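Side-chain contact in putative exported protein (Bordetella pertussis Tohama I, PDB 2PFZ), which binds pyroglutamic acid as an extracytoplasmic solute receptor and probably delivers it to a tripartite ATP-independent periplasmic transporter: residues A[32-37]-A[222-227]. Sequence-based numbering, arbitrary orientation.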
loop_
_atom_site.group_PDB
_atom_site.type_symbol
_atom_site.label_atom_id
_atom_site.label_comp_id
_atom_site.label_asym_id
_atom_site.label_seq_id
_atom_site.Cartn_x
_atom_site.Cartn_y
_atom_site.Cartn_z
ATOM N N GLY A 32 7.755 2.681 -28.783
ATOM C CA GLY A 32 6.731 1.689 -29.115
ATOM C C GLY A 32 7.189 0.241 -29.086
ATOM O O GLY A 32 6.413 -0.661 -29.371
ATOM N N LYS A 33 8.441 0.007 -28.716
ATOM C CA LYS A 33 8.968 -1.349 -28.667
ATOM C C LYS A 33 8.493 -2.126 -27.420
ATOM O O LYS A 33 8.591 -3.347 -27.369
ATOM C CB LYS A 33 10.491 -1.334 -28.782
ATOM C CG LYS A 33 11.113 -2.659 -29.232
ATOM C CD LYS A 33 10.750 -3.057 -30.695
ATOM C CE LYS A 33 11.209 -4.506 -31.031
ATOM N NZ LYS A 33 10.164 -5.579 -30.909
ATOM N N LEU A 34 7.976 -1.419 -26.420
ATOM C CA LEU A 34 7.376 -2.099 -25.273
ATOM C C LEU A 34 5.983 -1.558 -24.988
ATOM O O LEU A 34 5.826 -0.398 -24.588
ATOM C CB LEU A 34 8.276 -2.003 -24.041
ATOM C CG LEU A 34 7.814 -2.708 -22.752
ATOM C CD1 LEU A 34 7.440 -4.167 -23.027
ATOM C CD2 LEU A 34 8.872 -2.595 -21.641
ATOM N N LYS A 35 4.981 -2.414 -25.183
ATOM C CA LYS A 35 3.593 -2.023 -24.943
ATOM C C LYS A 35 3.051 -2.788 -23.763
ATOM O O LYS A 35 3.029 -4.009 -23.780
ATOM C CB LYS A 35 2.713 -2.236 -26.169
ATOM C CG LYS A 35 3.208 -1.443 -27.399
ATOM C CD LYS A 35 2.061 -0.800 -28.133
ATOM C CE LYS A 35 2.491 -0.292 -29.508
ATOM N NZ LYS A 35 3.299 0.954 -29.436
ATOM N N ILE A 36 2.624 -2.060 -22.739
ATOM C CA ILE A 36 2.124 -2.706 -21.528
ATOM C C ILE A 36 0.614 -2.527 -21.425
ATOM O O ILE A 36 0.094 -1.408 -21.513
ATOM C CB ILE A 36 2.839 -2.215 -20.247
ATOM C CG1 ILE A 36 4.338 -2.481 -20.331
ATOM C CG2 ILE A 36 2.240 -2.895 -18.980
ATOM C CD1 ILE A 36 5.166 -1.679 -19.312
ATOM N N THR A 37 -0.071 -3.646 -21.277
ATOM C CA THR A 37 -1.489 -3.660 -21.078
ATOM C C THR A 37 -1.763 -3.805 -19.597
ATOM O O THR A 37 -1.273 -4.747 -18.950
ATOM C CB THR A 37 -2.125 -4.832 -21.838
ATOM O OG1 THR A 37 -1.867 -4.667 -23.229
ATOM C CG2 THR A 37 -3.625 -4.859 -21.636
ATOM N N PRO A 222 18.768 -3.368 -24.751
ATOM C CA PRO A 222 19.284 -2.346 -23.826
ATOM C C PRO A 222 18.553 -1.007 -23.803
ATOM O O PRO A 222 18.324 -0.480 -22.716
ATOM C CB PRO A 222 20.746 -2.186 -24.267
ATOM C CG PRO A 222 21.103 -3.568 -24.705
ATOM C CD PRO A 222 19.873 -4.049 -25.452
ATOM N N ALA A 223 18.193 -0.464 -24.965
ATOM C CA ALA A 223 17.498 0.823 -25.015
ATOM C C ALA A 223 16.103 0.728 -24.396
ATOM O O ALA A 223 15.664 1.640 -23.682
ATOM C CB ALA A 223 17.399 1.333 -26.437
ATOM N N THR A 224 15.423 -0.382 -24.690
ATOM C CA THR A 224 14.091 -0.655 -24.160
ATOM C C THR A 224 14.145 -0.879 -22.647
ATOM O O THR A 224 13.288 -0.406 -21.919
ATOM C CB THR A 224 13.448 -1.843 -24.897
ATOM O OG1 THR A 224 13.427 -1.547 -26.305
ATOM C CG2 THR A 224 12.012 -2.084 -24.419
ATOM N N GLN A 225 15.158 -1.600 -22.181
ATOM C CA GLN A 225 15.425 -1.707 -20.742
ATOM C C GLN A 225 15.557 -0.328 -20.095
ATOM O O GLN A 225 14.918 -0.042 -19.082
ATOM C CB GLN A 225 16.707 -2.505 -20.498
ATOM C CG GLN A 225 16.637 -3.937 -20.953
ATOM C CD GLN A 225 17.866 -4.722 -20.583
ATOM O OE1 GLN A 225 18.899 -4.156 -20.189
ATOM N NE2 GLN A 225 17.777 -6.029 -20.706
ATOM N N GLN A 226 16.365 0.535 -20.702
ATOM C CA GLN A 226 16.614 1.856 -20.136
ATOM C C GLN A 226 15.372 2.714 -20.198
ATOM O O GLN A 226 15.110 3.481 -19.273
ATOM C CB GLN A 226 17.838 2.524 -20.782
ATOM C CG GLN A 226 19.156 1.839 -20.383
ATOM C CD GLN A 226 19.252 1.589 -18.869
ATOM O OE1 GLN A 226 19.479 2.517 -18.090
ATOM N NE2 GLN A 226 19.069 0.325 -18.453
ATOM N N ALA A 227 14.583 2.542 -21.249
ATOM C CA ALA A 227 13.301 3.232 -21.379
ATOM C C ALA A 227 12.341 2.837 -20.223
ATOM O O ALA A 227 11.689 3.693 -19.619
ATOM C CB ALA A 227 12.683 2.909 -22.710
#
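Thr224, in the first turn of helix 222-256, splits its two branches between Lys33 and Leu34. Its methyl CG2 meets the CB of Leu34 at 3.8 Å. Its hydroxyl OG1 lies 3.8 Å from CB of Lys33, with CG of Lys33 at 3.9 Å. With chi1 at -56°, CG2 is anti to the backbone N and OG1 lies beside it, which sends the methyl to Leu34 and the hydroxyl to Lys33. The Lys33 chain crosses the threonine at about a right angle, touching it through its first two methylenes; CG is anti to the backbone N (chi1 -159°), and a bend at chi2 leads the ammonium end away from the helix. No hydrogen bond spans the two segments; OG1 has its hydrogen bond just outside them, and toward Lys33 makes only van der Waals contact. The closest pair of CA atoms, Lys33 and Thr224, is 6.9 Å apart. In this periplasmic binding protein fold, the contact joins the turn between helix 14-30 and strand 35-39 to the start of the long helix 222-256, at a lobe end remote from the pyroglutamic acid pocket. Asp221 OD2, just before the helix, accepts a hydrogen bond from Thr224 N at its N-terminal end, and the Lys33 side chain also touches Asp221. Leu34 is buried, packing on Val26 of helix 14-30 and Trp3 of strand 2-6, and Ala227 rests on Leu29 and Ser30.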